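Local coordinates for protein 3',5'-cyclic-nucleotide phosphodiesterase 1 (Saccharomyces cerevisiae, PDB 4OJV) that belongs to the class-II cyclic-nucleotide phosphodiesterases, zinc proteins of the metallo-hydrolase clan that hold two metal ions side by side, at residues 222-230 against 239-247; 277-285 against 293-301. All blocks are in the same frame, centred on the assembly; numbering follows the deposited sequence.

Interaction 1: 222-230 against 239-247; sequences PVYSTFYIF and IIVCGDVEQ. With ZN (zinc ion), chain D; ZN (zinc ion), chain E.
Cys242 and Phe227 face each other as a non-hydrogen-bonded antiparallel pair, and the thiol settles on the aromatic ring: SG stands 3.6 Å from the centroid of the Phe227 ring, only 6° off its normal. The ring lies there because CG is anti to the carbonyl carbon (chi1 -79°) and the ring leans across to the other strand. Its edge is met in plane by CG1 of Val245, and CE1 of Phe227 is 3.8 Å from CB of Val245, whose branched side chain crosses the ring at about a right angle. A small, polarisable cysteine suits a place over a ring face, and a compact valine suits the rim.

Beneath these side chains, paired backbone bonds set the register. Tyr228 and Val241 exchange two, from Val241 N to Tyr228 O at 2.8 Å and from Tyr228 N to Val241 O at 3.0 Å; Phe230 and Ile239 form a second such pair. The ladder finishes with Gly243 N giving to Thr226 O (2.8 Å). Gly243, without a side chain, lets Ser225 come close: OG of Ser225 lies 3.4 Å from C of Gly243 and makes a weak hydrogen bond to Asp244 O.

Past this point the chain turns Asp244 to the metals. Its OD2 bridges the two zinc ions, 2.2 Å from one and 2.1 Å from the other; His128, His130 and His213 complete the protein ligands of the first, Asp132, His133 and His326 those of the second.

In the mixed sheet this hairpin lies between strands 204-215 and 273-279, while helix 256-267 packs on the face bearing Phe227, Ile229 and Ile240.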
# COMPACT_ATOMS: atom_id res chain seq x y z
N PRO A 222 -21.47 -8.76 12.40
CA PRO A 222 -20.23 -8.67 13.18
C PRO A 222 -19.02 -8.80 12.27
O PRO A 222 -19.00 -9.66 11.39
CB PRO A 222 -20.31 -9.86 14.14
CG PRO A 222 -21.75 -10.27 14.16
CD PRO A 222 -22.31 -9.90 12.81
N VAL A 223 -18.03 -7.93 12.46
CA VAL A 223 -16.75 -7.98 11.75
C VAL A 223 -15.76 -8.56 12.73
O VAL A 223 -15.49 -7.97 13.77
CB VAL A 223 -16.31 -6.57 11.30
CG1 VAL A 223 -14.89 -6.59 10.73
CG2 VAL A 223 -17.30 -6.01 10.28
N TYR A 224 -15.21 -9.73 12.41
CA TYR A 224 -14.31 -10.42 13.33
C TYR A 224 -12.84 -10.15 13.04
O TYR A 224 -12.45 -9.77 11.93
CB TYR A 224 -14.57 -11.92 13.30
CG TYR A 224 -15.93 -12.29 13.82
CD1 TYR A 224 -16.28 -12.05 15.14
CD2 TYR A 224 -16.88 -12.89 12.98
CE1 TYR A 224 -17.55 -12.39 15.62
CE2 TYR A 224 -18.14 -13.23 13.44
CZ TYR A 224 -18.46 -12.97 14.76
OH TYR A 224 -19.72 -13.31 15.22
N SER A 225 -12.04 -10.36 14.07
CA SER A 225 -10.60 -10.28 13.96
C SER A 225 -10.00 -11.45 14.75
O SER A 225 -10.74 -12.34 15.20
CB SER A 225 -10.14 -8.91 14.44
OG SER A 225 -8.74 -8.71 14.28
N THR A 226 -8.68 -11.45 14.90
CA THR A 226 -7.98 -12.58 15.51
C THR A 226 -6.85 -12.08 16.39
O THR A 226 -6.18 -11.11 16.03
CB THR A 226 -7.36 -13.49 14.42
OG1 THR A 226 -8.29 -13.69 13.35
CG2 THR A 226 -6.92 -14.85 14.97
N PHE A 227 -6.66 -12.74 17.52
CA PHE A 227 -5.45 -12.63 18.33
C PHE A 227 -4.67 -13.93 18.14
O PHE A 227 -5.25 -15.03 18.18
CB PHE A 227 -5.81 -12.52 19.81
CG PHE A 227 -6.27 -11.15 20.27
CD1 PHE A 227 -6.58 -10.11 19.40
CD2 PHE A 227 -6.44 -10.94 21.64
CE1 PHE A 227 -7.01 -8.88 19.89
CE2 PHE A 227 -6.87 -9.72 22.13
CZ PHE A 227 -7.16 -8.69 21.26
N TYR A 228 -3.36 -13.82 17.94
CA TYR A 228 -2.50 -14.99 17.84
C TYR A 228 -1.54 -15.08 19.01
O TYR A 228 -0.81 -14.12 19.30
CB TYR A 228 -1.67 -14.91 16.56
CG TYR A 228 -2.44 -15.17 15.29
CD1 TYR A 228 -2.77 -16.47 14.91
CD2 TYR A 228 -2.80 -14.12 14.44
CE1 TYR A 228 -3.46 -16.72 13.73
CE2 TYR A 228 -3.49 -14.36 13.27
CZ TYR A 228 -3.82 -15.66 12.92
OH TYR A 228 -4.50 -15.95 11.75
N ILE A 229 -1.53 -16.23 19.67
CA ILE A 229 -0.47 -16.56 20.63
C ILE A 229 0.59 -17.39 19.92
O ILE A 229 0.26 -18.40 19.28
CB ILE A 229 -0.99 -17.36 21.85
CG1 ILE A 229 -2.18 -16.64 22.50
CG2 ILE A 229 0.15 -17.62 22.84
CD1 ILE A 229 -2.83 -17.40 23.63
N PHE A 230 1.85 -16.97 20.02
CA PHE A 230 2.98 -17.79 19.58
C PHE A 230 3.75 -18.23 20.81
O PHE A 230 4.17 -17.40 21.60
CB PHE A 230 3.88 -17.03 18.60
CG PHE A 230 3.20 -16.69 17.31
CD1 PHE A 230 2.49 -15.50 17.17
CD2 PHE A 230 3.23 -17.58 16.24
CE1 PHE A 230 1.84 -15.20 15.98
CE2 PHE A 230 2.58 -17.28 15.04
CZ PHE A 230 1.88 -16.09 14.93
N ILE A 239 4.54 -14.77 22.94
CA ILE A 239 4.13 -13.42 22.59
C ILE A 239 2.70 -13.48 22.05
O ILE A 239 2.28 -14.50 21.51
CB ILE A 239 5.07 -12.75 21.56
CG1 ILE A 239 5.26 -13.64 20.33
CG2 ILE A 239 6.39 -12.35 22.22
CD1 ILE A 239 5.99 -12.99 19.18
N ILE A 240 1.97 -12.39 22.23
CA ILE A 240 0.61 -12.25 21.72
C ILE A 240 0.65 -11.15 20.66
O ILE A 240 1.12 -10.05 20.93
CB ILE A 240 -0.38 -11.88 22.84
CG1 ILE A 240 -0.45 -12.99 23.88
CG2 ILE A 240 -1.77 -11.58 22.27
CD1 ILE A 240 -1.19 -12.61 25.16
N VAL A 241 0.17 -11.46 19.46
CA VAL A 241 0.18 -10.50 18.37
C VAL A 241 -1.26 -10.35 17.89
O VAL A 241 -1.86 -11.33 17.43
CB VAL A 241 1.14 -10.91 17.22
CG1 VAL A 241 1.25 -9.79 16.21
CG2 VAL A 241 2.52 -11.26 17.76
N CYS A 242 -1.79 -9.14 17.97
CA CYS A 242 -3.23 -8.91 17.84
C CYS A 242 -3.65 -8.26 16.54
O CYS A 242 -2.97 -7.36 16.01
CB CYS A 242 -3.72 -8.01 18.98
SG CYS A 242 -3.37 -8.64 20.64
N GLY A 243 -4.80 -8.68 16.03
CA GLY A 243 -5.50 -7.90 15.02
C GLY A 243 -6.34 -6.80 15.65
O GLY A 243 -6.51 -6.76 16.88
N ASP A 244 -6.89 -5.93 14.79
CA ASP A 244 -7.73 -4.81 15.22
C ASP A 244 -8.85 -5.36 16.11
O ASP A 244 -9.34 -6.48 15.88
CB ASP A 244 -8.40 -4.06 14.04
CG ASP A 244 -7.41 -3.54 12.94
OD1 ASP A 244 -6.18 -3.71 13.22
OD2 ASP A 244 -7.92 -3.02 11.81
N VAL A 245 -9.27 -4.59 17.11
CA VAL A 245 -10.19 -5.12 18.11
C VAL A 245 -10.90 -3.98 18.83
O VAL A 245 -10.36 -2.88 18.99
CB VAL A 245 -9.44 -6.04 19.11
CG1 VAL A 245 -8.42 -5.25 19.93
CG2 VAL A 245 -10.41 -6.78 20.04
N GLU A 246 -12.13 -4.26 19.26
CA GLU A 246 -12.89 -3.39 20.16
C GLU A 246 -13.37 -4.20 21.36
O GLU A 246 -13.42 -5.43 21.31
CB GLU A 246 -14.08 -2.76 19.43
CG GLU A 246 -15.08 -3.78 18.92
CD GLU A 246 -16.32 -3.15 18.32
OE1 GLU A 246 -17.20 -3.93 17.91
OE2 GLU A 246 -16.41 -1.90 18.25
N GLN A 247 -13.71 -3.50 22.44
CA GLN A 247 -14.31 -4.13 23.61
C GLN A 247 -15.58 -4.90 23.23
O GLN A 247 -16.30 -4.51 22.32
CB GLN A 247 -14.62 -3.05 24.66
CG GLN A 247 -15.38 -3.52 25.91
CD GLN A 247 -15.86 -2.38 26.79
OE1 GLN A 247 -15.81 -2.47 28.02
NE2 GLN A 247 -16.33 -1.30 26.17
ZN ZN D . -9.58 -3.49 10.41
ZN ZN E . -6.54 -2.14 10.49
O HOH W 1 -8.17 -2.68 9.43

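Interaction 2: 277-285 against 293-301; sequences LVECSCPLS and GHLSPIYLI. With SO4 (sulfate ion), chain B.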
# COMPACT_ATOMS: atom_id res chain seq x y z
N LEU A 277 1.47 -7.30 21.43
CA LEU A 277 1.35 -6.29 20.38
C LEU A 277 -0.12 -6.06 20.12
O LEU A 277 -0.79 -6.92 19.55
CB LEU A 277 2.07 -6.73 19.10
CG LEU A 277 3.58 -6.45 19.00
CD1 LEU A 277 4.37 -7.19 20.06
CD2 LEU A 277 4.09 -6.80 17.60
N VAL A 278 -0.64 -4.92 20.56
CA VAL A 278 -2.07 -4.69 20.55
C VAL A 278 -2.35 -3.24 20.17
O VAL A 278 -1.59 -2.34 20.53
CB VAL A 278 -2.71 -5.05 21.92
CG1 VAL A 278 -2.11 -4.23 23.05
CG2 VAL A 278 -4.23 -4.91 21.88
N GLU A 279 -3.45 -3.02 19.47
CA GLU A 279 -3.74 -1.68 19.00
C GLU A 279 -4.15 -0.70 20.09
O GLU A 279 -4.73 -1.07 21.12
CB GLU A 279 -4.83 -1.69 17.94
CG GLU A 279 -6.23 -2.05 18.43
CD GLU A 279 -7.29 -1.31 17.64
OE1 GLU A 279 -7.92 -1.93 16.76
OE2 GLU A 279 -7.46 -0.09 17.88
N CYS A 280 -3.87 0.57 19.81
CA CYS A 280 -4.65 1.65 20.39
C CYS A 280 -4.79 2.68 19.28
O CYS A 280 -3.97 3.59 19.15
CB CYS A 280 -4.00 2.22 21.65
SG CYS A 280 -5.12 3.27 22.59
N SER A 281 -5.81 2.52 18.45
CA SER A 281 -5.91 3.31 17.24
C SER A 281 -6.07 4.80 17.50
O SER A 281 -5.59 5.62 16.72
CB SER A 281 -7.07 2.85 16.37
OG SER A 281 -6.85 1.57 15.81
N CYS A 282 -6.77 5.13 18.58
CA CYS A 282 -7.20 6.50 18.83
C CYS A 282 -6.84 6.96 20.23
O CYS A 282 -6.80 6.15 21.16
CB CYS A 282 -8.72 6.60 18.70
SG CYS A 282 -9.37 6.08 17.12
N PRO A 283 -6.60 8.28 20.40
CA PRO A 283 -6.45 8.86 21.73
C PRO A 283 -7.80 8.99 22.42
O PRO A 283 -8.84 8.70 21.83
CB PRO A 283 -5.88 10.25 21.44
CG PRO A 283 -6.43 10.60 20.10
CD PRO A 283 -6.48 9.30 19.34
N LEU A 284 -7.78 9.45 23.67
CA LEU A 284 -9.02 9.63 24.43
C LEU A 284 -10.00 10.61 23.80
O LEU A 284 -11.22 10.44 23.95
CB LEU A 284 -8.71 10.05 25.87
CG LEU A 284 -8.10 8.98 26.78
CD1 LEU A 284 -7.62 9.62 28.07
CD2 LEU A 284 -9.09 7.86 27.07
N SER A 285 -9.49 11.62 23.09
CA SER A 285 -10.35 12.63 22.45
C SER A 285 -11.34 11.94 21.50
O SER A 285 -10.93 11.29 20.54
CB SER A 285 -9.53 13.70 21.73
OG SER A 285 -8.72 13.14 20.71
N GLY A 293 -14.91 0.08 16.03
CA GLY A 293 -14.17 -1.17 15.80
C GLY A 293 -12.78 -1.22 16.40
O GLY A 293 -12.06 -2.21 16.20
N HIS A 294 -12.41 -0.20 17.18
CA HIS A 294 -11.05 -0.03 17.68
C HIS A 294 -11.00 0.27 19.15
O HIS A 294 -12.04 0.39 19.81
CB HIS A 294 -10.34 1.08 16.90
CG HIS A 294 -10.10 0.73 15.45
ND1 HIS A 294 -9.31 -0.31 15.08
CD2 HIS A 294 -10.58 1.29 14.28
CE1 HIS A 294 -9.28 -0.38 13.74
NE2 HIS A 294 -10.05 0.59 13.25
N LEU A 295 -9.78 0.41 19.67
CA LEU A 295 -9.54 0.80 21.05
C LEU A 295 -9.07 2.24 21.19
O LEU A 295 -8.42 2.78 20.29
CB LEU A 295 -8.52 -0.14 21.71
CG LEU A 295 -8.85 -1.63 21.79
CD1 LEU A 295 -7.70 -2.39 22.42
CD2 LEU A 295 -10.14 -1.90 22.56
N SER A 296 -9.41 2.83 22.33
CA SER A 296 -8.79 4.06 22.81
C SER A 296 -8.11 3.72 24.14
O SER A 296 -8.25 2.59 24.63
CB SER A 296 -9.84 5.14 23.01
OG SER A 296 -10.53 4.91 24.22
N PRO A 297 -7.38 4.67 24.75
CA PRO A 297 -6.61 4.27 25.93
C PRO A 297 -7.42 3.73 27.10
O PRO A 297 -6.96 2.82 27.79
CB PRO A 297 -5.85 5.55 26.31
CG PRO A 297 -5.65 6.22 24.99
CD PRO A 297 -6.97 6.01 24.30
N ILE A 298 -8.63 4.25 27.31
CA ILE A 298 -9.47 3.75 28.40
C ILE A 298 -9.90 2.30 28.14
O ILE A 298 -9.87 1.48 29.04
CB ILE A 298 -10.67 4.68 28.71
CG1 ILE A 298 -11.47 4.18 29.92
CG2 ILE A 298 -11.57 4.86 27.49
CD1 ILE A 298 -10.65 4.09 31.20
N TYR A 299 -10.25 1.99 26.90
CA TYR A 299 -10.67 0.63 26.57
C TYR A 299 -9.51 -0.36 26.62
O TYR A 299 -9.66 -1.48 27.12
CB TYR A 299 -11.40 0.59 25.23
CG TYR A 299 -12.67 1.40 25.24
CD1 TYR A 299 -13.80 0.96 25.93
CD2 TYR A 299 -12.75 2.62 24.57
CE1 TYR A 299 -14.97 1.71 25.95
CE2 TYR A 299 -13.91 3.38 24.58
CZ TYR A 299 -15.01 2.92 25.27
OH TYR A 299 -16.16 3.68 25.27
N LEU A 300 -8.34 0.05 26.14
CA LEU A 300 -7.18 -0.83 26.22
C LEU A 300 -6.79 -1.07 27.69
O LEU A 300 -6.54 -2.20 28.09
CB LEU A 300 -6.00 -0.29 25.41
CG LEU A 300 -4.70 -1.11 25.52
CD1 LEU A 300 -4.90 -2.59 25.18
CD2 LEU A 300 -3.60 -0.54 24.64
N ILE A 301 -6.73 -0.00 28.48
CA ILE A 301 -6.41 -0.16 29.90
C ILE A 301 -7.45 -1.04 30.61
O ILE A 301 -7.10 -1.86 31.46
CB ILE A 301 -6.18 1.20 30.60
CG1 ILE A 301 -4.88 1.86 30.11
CG2 ILE A 301 -6.17 1.06 32.13
CD1 ILE A 301 -3.60 1.14 30.50
S SO4 B . -9.37 -0.19 10.20
O1 SO4 B . -9.37 -0.15 8.71
O2 SO4 B . -9.95 1.09 10.71
O3 SO4 B . -10.16 -1.36 10.69
O4 SO4 B . -7.95 -0.28 10.63
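Three donors grip OE2 of Glu279: the backbone N of Leu295 at 3.0 Å, and OG and N of Ser281 at 2.7 and 3.1 Å. Leu295 N approaches over one face of the carboxylate and Ser281 OG over the other, while Ser281 N comes from the anti side. The other oxygen, OE1, takes the N-H of His294 ND1 at 2.7 Å through its syn lone pair, almost straight at 177° and within the imidazole plane. It also accepts from Val245 N. A bend at chi2 (147°) carries the carboxylate across to the histidine, the two planes 45° apart. With so many bonds the group is held in orientation, and a glutamate suits the place because each oxygen can serve more than one donor.

His294 is thus fixed at one nitrogen, and Ser281 OG, also hydrogen-bonded to the zinc ligand His326, lies over a face of the His294 ring, toward the rim. NE2 of His294 gives to O2 of the sulfate ion at 2.6 Å, an anion that Lys328 also binds.

Farther along, apolar groups close the contact. SG of Cys280, anti to its own backbone nitrogen, reaches the start of the helix, 3.7 Å from CD of Pro297. Val278 CG1 meets Leu300 CD1 at 3.9 Å, while Leu284 spreads CD2 over Pro297 and Ile298. Proline fits the first turn of a helix, where its missing N-H costs nothing, and Ser296 holds the N-cap position before it.

Between a strand end and a helix N-cap, then, a His-carboxylate hydrogen bond fixes an imidazole at the rim of the dinuclear zinc site of this metallo-hydrolase-clan protein, where it may help to hold an anion.

In the fold
Interactions 1 and 2 follow one another in the chain, centres about 13 Å apart, and join edge to edge through strands 238-242 and 273-279, neighbours in one sheet. Probable hydrogen bonds run from Leu277 N to Ile240 O (2.8 Å) and from Cys242 N to Leu277 O (2.9 Å). Where both strands end, the contacts converge on the zinc centre: interaction 1 supplies the bridging Asp244, and interaction 2 sets the His294 side chain about 5 Å from a zinc ion. Glu279 links them, its OE1 3.3 Å from CA of Asp244. The sulfate ion, probably from the crystallisation liquor, sets O3 and O4 2.2 and 2.3 Å from the two zinc ions, consistent with an anion-accepting pocket.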